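Local coordinates for protein PtLCIB4 H88A mutant (Phaeodactylum tricornutum, PDB 5B5Z) that is a variant of a zinc-binding LCIB homolog that probably works as a beta-carbonic anhydrase, interconverting carbon dioxide and bicarbonate, at residues 87-92 and 182-187; 224-229 and 262-267. All coordinates share one frame; numbering follows the deposited sequence.

Interaction 1 of 2, residues 87-92 and 182-187; sequences FPFGGL and DAQQGY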
loop_
_atom_site.group_PDB
_atom_site.type_symbol
_atom_site.label_atom_id
_atom_site.label_comp_id
_atom_site.label_asym_id
_atom_site.label_seq_id
_atom_site.Cartn_x
_atom_site.Cartn_y
_atom_site.Cartn_z
ATOM N N PHE A 87 0.955 -7.313 -6.998
ATOM C CA PHE A 87 1.842 -8.355 -6.469
ATOM C C PHE A 87 2.185 -8.123 -5.006
ATOM O O PHE A 87 2.311 -6.986 -4.588
ATOM C CB PHE A 87 3.120 -8.433 -7.296
ATOM C CG PHE A 87 2.907 -9.043 -8.649
ATOM C CD1 PHE A 87 2.948 -10.419 -8.816
ATOM C CD2 PHE A 87 2.638 -8.244 -9.742
ATOM C CE1 PHE A 87 2.737 -10.981 -10.071
ATOM C CE2 PHE A 87 2.425 -8.800 -10.995
ATOM C CZ PHE A 87 2.479 -10.173 -11.155
ATOM N N PRO A 88 2.335 -9.214 -4.226
ATOM C CA PRO A 88 2.609 -9.137 -2.784
ATOM C C PRO A 88 4.062 -8.773 -2.477
ATOM O O PRO A 88 4.810 -9.564 -1.919
ATOM C CB PRO A 88 2.263 -10.552 -2.288
ATOM C CG PRO A 88 2.537 -11.438 -3.481
ATOM C CD PRO A 88 2.081 -10.600 -4.666
ATOM N N PHE A 89 4.437 -7.549 -2.815
ATOM C CA PHE A 89 5.805 -7.102 -2.669
ATOM C C PHE A 89 6.262 -7.014 -1.209
ATOM O O PHE A 89 7.455 -6.990 -0.959
ATOM C CB PHE A 89 5.983 -5.761 -3.377
ATOM C CG PHE A 89 6.037 -5.892 -4.869
ATOM C CD1 PHE A 89 7.075 -6.585 -5.461
ATOM C CD2 PHE A 89 5.047 -5.362 -5.671
ATOM C CE1 PHE A 89 7.145 -6.720 -6.835
ATOM C CE2 PHE A 89 5.114 -5.496 -7.048
ATOM C CZ PHE A 89 6.159 -6.180 -7.627
ATOM N N GLY A 90 5.327 -6.986 -0.258
ATOM C CA GLY A 90 5.694 -7.024 1.151
ATOM C C GLY A 90 6.464 -8.296 1.472
ATOM O O GLY A 90 7.280 -8.324 2.393
ATOM N N GLY A 91 6.196 -9.353 0.710
ATOM C CA GLY A 91 6.970 -10.586 0.809
ATOM C C GLY A 91 6.890 -11.286 2.150
ATOM O O GLY A 91 5.933 -11.111 2.896
ATOM N N LEU A 92 7.904 -12.092 2.447
ATOM C CA LEU A 92 7.927 -12.871 3.680
ATOM C C LEU A 92 7.887 -11.991 4.927
ATOM O O LEU A 92 7.168 -12.288 5.871
ATOM C CB LEU A 92 9.176 -13.762 3.723
ATOM C CG LEU A 92 9.299 -14.805 2.618
ATOM C CD1 LEU A 92 10.502 -15.712 2.887
ATOM C CD2 LEU A 92 8.024 -15.612 2.501
ATOM N N ASP A 182 13.446 1.763 -9.249
ATOM C CA ASP A 182 12.335 1.255 -10.048
ATOM C C ASP A 182 12.278 -0.270 -10.034
ATOM O O ASP A 182 11.917 -0.900 -11.029
ATOM C CB ASP A 182 12.428 1.778 -11.483
ATOM C CG ASP A 182 11.071 1.882 -12.145
ATOM O OD1 ASP A 182 10.066 1.981 -11.416
ATOM O OD2 ASP A 182 11.009 1.872 -13.392
ATOM N N ALA A 183 12.594 -0.858 -8.883
ATOM C CA ALA A 183 12.703 -2.310 -8.784
ATOM C C ALA A 183 11.366 -3.045 -8.918
ATOM O O ALA A 183 11.316 -4.140 -9.488
ATOM C CB ALA A 183 13.377 -2.693 -7.476
ATOM N N GLN A 184 10.284 -2.470 -8.399
ATOM C CA GLN A 184 8.989 -3.138 -8.509
ATOM C C GLN A 184 8.553 -3.383 -9.945
ATOM O O GLN A 184 8.089 -4.470 -10.290
ATOM C CB GLN A 184 7.905 -2.336 -7.776
ATOM C CG GLN A 184 7.550 -2.989 -6.464
ATOM C CD GLN A 184 6.507 -2.266 -5.638
ATOM O OE1 GLN A 184 5.549 -1.684 -6.147
ATOM N NE2 GLN A 184 6.686 -2.328 -4.330
ATOM N N GLN A 185 8.689 -2.378 -10.802
ATOM C CA GLN A 185 8.225 -2.555 -12.160
ATOM C C GLN A 185 9.081 -3.615 -12.860
ATOM O O GLN A 185 8.592 -4.331 -13.709
ATOM C CB GLN A 185 8.245 -1.239 -12.936
ATOM C CG GLN A 185 7.652 -1.336 -14.340
ATOM C CD GLN A 185 6.178 -1.715 -14.361
ATOM O OE1 GLN A 185 5.503 -1.717 -13.323
ATOM N NE2 GLN A 185 5.674 -2.039 -15.542
ATOM N N GLY A 186 10.351 -3.706 -12.483
ATOM C CA GLY A 186 11.227 -4.728 -13.026
ATOM C C GLY A 186 10.740 -6.105 -12.610
ATOM O O GLY A 186 10.758 -7.045 -13.405
ATOM N N TYR A 187 10.292 -6.216 -11.363
ATOM C CA TYR A 187 9.731 -7.472 -10.877
ATOM C C TYR A 187 8.438 -7.819 -11.624
ATOM O O TYR A 187 8.176 -8.987 -11.912
ATOM C CB TYR A 187 9.469 -7.403 -9.367
ATOM C CG TYR A 187 10.711 -7.440 -8.489
ATOM C CD1 TYR A 187 11.761 -8.312 -8.763
ATOM C CD2 TYR A 187 10.832 -6.594 -7.387
ATOM C CE1 TYR A 187 12.894 -8.344 -7.958
ATOM C CE2 TYR A 187 11.961 -6.614 -6.582
ATOM C CZ TYR A 187 12.985 -7.491 -6.870
ATOM O OH TYR A 187 14.104 -7.512 -6.072
#
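The side-chain amide of Q184 lies flat on the phenyl ring of F89, their planes only 2° apart, in a stack that joins a glutamine to an aromatic ring without any polar bond between the two segments. The aliphatic part of the glutamine takes the middle of the ring: Q184 CG stands over it in a CH-pi contact, 3.4 Å from the F89 centroid. Farther out, the amide slides over one side of the ring, Q184 CD resting 3.4 Å from F89 CD2, while NE2 continues to 3.6 Å from F89 CB. A chi1 of -104°, away from a staggered value, followed by an extended chain, carries the amide across the ring. Its OE1 is meanwhile held by the backbone N of L84, a bond that should limit rotation of the stacked amide. F89 belongs to a type I beta turn from P88 to G91, which leads into helix 91-99, and its ring reaches the first turn of helix 183-192. At that helix the second touching residue, Y187, comes to the edge of the phenyl group near its plane, with Y187 CB 3.5 Å from F89 CE1; V188 of the same helix also touches the F89 side chain. An inverse gamma turn centred on P88 overlaps the start of the beta turn, with F89 N bonded to F87 O at 2.8 Å. Replacing F89 by an alanine would probably leave the face of the Q184 amide without its aromatic platform and open a gap beside Y187 CB. The helix side of the contact is itself part of the dimer interface: Q184 packs on Q184 of the second subunit and Y187 on A183 of that subunit.

Interaction 2 of 2, residues 224-229 and 262-267; sequences ILDEGS and CIRDSS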
loop_
_atom_site.group_PDB
_atom_site.type_symbol
_atom_site.label_atom_id
_atom_site.label_comp_id
_atom_site.label_asym_id
_atom_site.label_seq_id
_atom_site.Cartn_x
_atom_site.Cartn_y
_atom_site.Cartn_z
ATOM N N ILE A 224 4.509 -17.546 -0.718
ATOM C CA ILE A 224 4.676 -16.811 0.527
ATOM C C ILE A 224 3.969 -17.512 1.689
ATOM O O ILE A 224 4.517 -17.597 2.800
ATOM C CB ILE A 224 4.140 -15.373 0.384
ATOM C CG1 ILE A 224 5.051 -14.573 -0.543
ATOM C CG2 ILE A 224 4.063 -14.673 1.750
ATOM C CD1 ILE A 224 4.445 -13.238 -0.984
ATOM N N LEU A 225 2.762 -18.007 1.434
ATOM C CA LEU A 225 1.990 -18.672 2.479
ATOM C C LEU A 225 2.663 -19.991 2.868
ATOM O O LEU A 225 2.669 -20.353 4.036
ATOM C CB LEU A 225 0.549 -18.922 2.036
ATOM C CG LEU A 225 -0.290 -17.692 1.679
ATOM C CD1 LEU A 225 -1.722 -18.082 1.332
ATOM C CD2 LEU A 225 -0.271 -16.709 2.812
ATOM N N ASP A 226 3.232 -20.695 1.889
ATOM C CA ASP A 226 3.950 -21.939 2.173
ATOM C C ASP A 226 5.190 -21.666 3.029
ATOM O O ASP A 226 5.484 -22.408 3.973
ATOM C CB ASP A 226 4.341 -22.657 0.867
ATOM C CG ASP A 226 3.136 -23.242 0.119
ATOM O OD1 ASP A 226 2.022 -23.292 0.693
ATOM O OD2 ASP A 226 3.299 -23.651 -1.054
ATOM N N GLU A 227 5.907 -20.587 2.724
ATOM C CA GLU A 227 7.110 -20.225 3.483
ATOM C C GLU A 227 6.831 -19.715 4.888
ATOM O O GLU A 227 7.536 -20.077 5.828
ATOM C CB GLU A 227 7.911 -19.150 2.748
ATOM C CG GLU A 227 8.457 -19.574 1.420
ATOM C CD GLU A 227 9.702 -20.423 1.543
ATOM O OE1 GLU A 227 10.382 -20.351 2.597
ATOM O OE2 GLU A 227 9.995 -21.148 0.576
ATOM N N GLY A 228 5.824 -18.854 5.020
ATOM C CA GLY A 228 5.591 -18.132 6.259
ATOM C C GLY A 228 4.515 -18.749 7.124
ATOM O O GLY A 228 4.043 -18.128 8.079
ATOM N N SER A 229 4.129 -19.973 6.770
ATOM C CA SER A 229 3.179 -20.785 7.534
ATOM C C SER A 229 3.457 -20.758 9.031
ATOM O O SER A 229 2.539 -20.646 9.847
ATOM C CB SER A 229 3.227 -22.234 7.036
ATOM O OG SER A 229 4.569 -22.690 6.956
ATOM N N CYS A 262 -10.651 -19.835 -0.074
ATOM C CA CYS A 262 -10.316 -21.018 0.709
ATOM C C CYS A 262 -9.739 -20.646 2.062
ATOM O O CYS A 262 -9.455 -19.476 2.332
ATOM C CB CYS A 262 -9.330 -21.907 -0.069
ATOM S SG CYS A 262 -7.668 -21.197 -0.285
ATOM N N ILE A 263 -9.573 -21.655 2.911
ATOM C CA ILE A 263 -9.004 -21.472 4.232
ATOM C C ILE A 263 -7.852 -22.448 4.430
ATOM O O ILE A 263 -7.959 -23.625 4.087
ATOM C CB ILE A 263 -10.050 -21.684 5.338
ATOM C CG1 ILE A 263 -11.219 -20.710 5.178
ATOM C CG2 ILE A 263 -9.411 -21.492 6.697
ATOM C CD1 ILE A 263 -12.334 -20.940 6.197
ATOM N N ARG A 264 -6.745 -21.941 4.957
ATOM C CA ARG A 264 -5.580 -22.755 5.278
ATOM C C ARG A 264 -5.346 -22.748 6.784
ATOM O O ARG A 264 -5.671 -21.772 7.452
ATOM C CB ARG A 264 -4.341 -22.233 4.548
ATOM C CG ARG A 264 -4.441 -22.287 3.030
ATOM C CD ARG A 264 -3.356 -21.420 2.382
ATOM N NE ARG A 264 -2.029 -21.738 2.902
ATOM C CZ ARG A 264 -1.021 -22.208 2.169
ATOM N NH1 ARG A 264 -1.170 -22.400 0.866
ATOM N NH2 ARG A 264 0.146 -22.469 2.740
ATOM N N ASP A 265 -4.782 -23.828 7.323
ATOM C CA ASP A 265 -4.473 -23.869 8.754
ATOM C C ASP A 265 -3.038 -23.429 9.022
ATOM O O ASP A 265 -2.302 -23.094 8.093
ATOM C CB ASP A 265 -4.729 -25.269 9.339
ATOM C CG ASP A 265 -3.880 -26.357 8.692
ATOM O OD1 ASP A 265 -2.926 -26.046 7.947
ATOM O OD2 ASP A 265 -4.178 -27.546 8.935
ATOM N N SER A 266 -2.644 -23.442 10.294
ATOM C CA SER A 266 -1.333 -22.939 10.702
ATOM C C SER A 266 -0.188 -23.805 10.181
ATOM O O SER A 266 0.973 -23.400 10.240
ATOM C CB SER A 266 -1.253 -22.832 12.233
ATOM O OG SER A 266 -1.337 -24.106 12.849
ATOM N N SER A 267 -0.520 -24.987 9.668
ATOM C CA SER A 267 0.479 -25.886 9.096
ATOM C C SER A 267 0.538 -25.803 7.574
ATOM O O SER A 267 1.252 -26.574 6.936
ATOM C CB SER A 267 0.203 -27.332 9.517
ATOM O OG SER A 267 -0.054 -27.421 10.905
#
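L225 and D226 take hold of the R264 guanidinium in two different ways, one over its face and the other at its edge, where the C-terminal end of helix 205-228 packs beside the end of strand 255-264. Between helix and strand the chain runs through strand 238-247, the antiparallel neighbour of 255-264, so the contact joins the helix to the end of a strand of the mixed sheet. The close-packed part is the buried leucine: L225 CB sits over the centre of the guanidinium, 3.6 Å from R264 CZ, and L225 CD1 lies 3.9 Å from R264 CD. A bend in the arginine chain at chi3 (52°) turns the flat group against the helix. On the exposed side, by contrast, D226 closes a salt bridge at the solvent, its OD1 lying in the guanidinium plane. The bond from R264 NH2 to D226 OD1 is 2.9 Å long and nearly straight, whereas the one from R264 NH1 to the same oxygen is weak. Where the chain leaves both elements the backbones come closest, and S229 O and S266 O approach to 3.2 Å as two acceptors, with no bond between them; the S266 hydroxyl is hydrogen-bonded to the backbone O of G234. S229 folds back on its own helix: its OG donates to D226 O at 3.1 Å from above the carbonyl plane, 44° out of it.

How the interactions relate
Interactions 1 and 2 follow one another along the chain, with centres about 20 Å apart, yet residues 87-92 and 224-229 touch directly. P88 CG packs 3.6 Å from I224 CD1, and L92 CD2 lies 3.5 Å from E227 CB, so helix 205-228 bridges from the turn of interaction 1 to the end of strand 255-264 in interaction 2. The Q184 side chain of interaction 1 lies about 10 Å from the zinc ion bound by C59, H115 and C139, and is not one of its ligands. Both contacts also border the dimer interface: I224 and E227 pack on L181 of the second subunit, while D182 OD1 bonds T93 N of that subunit.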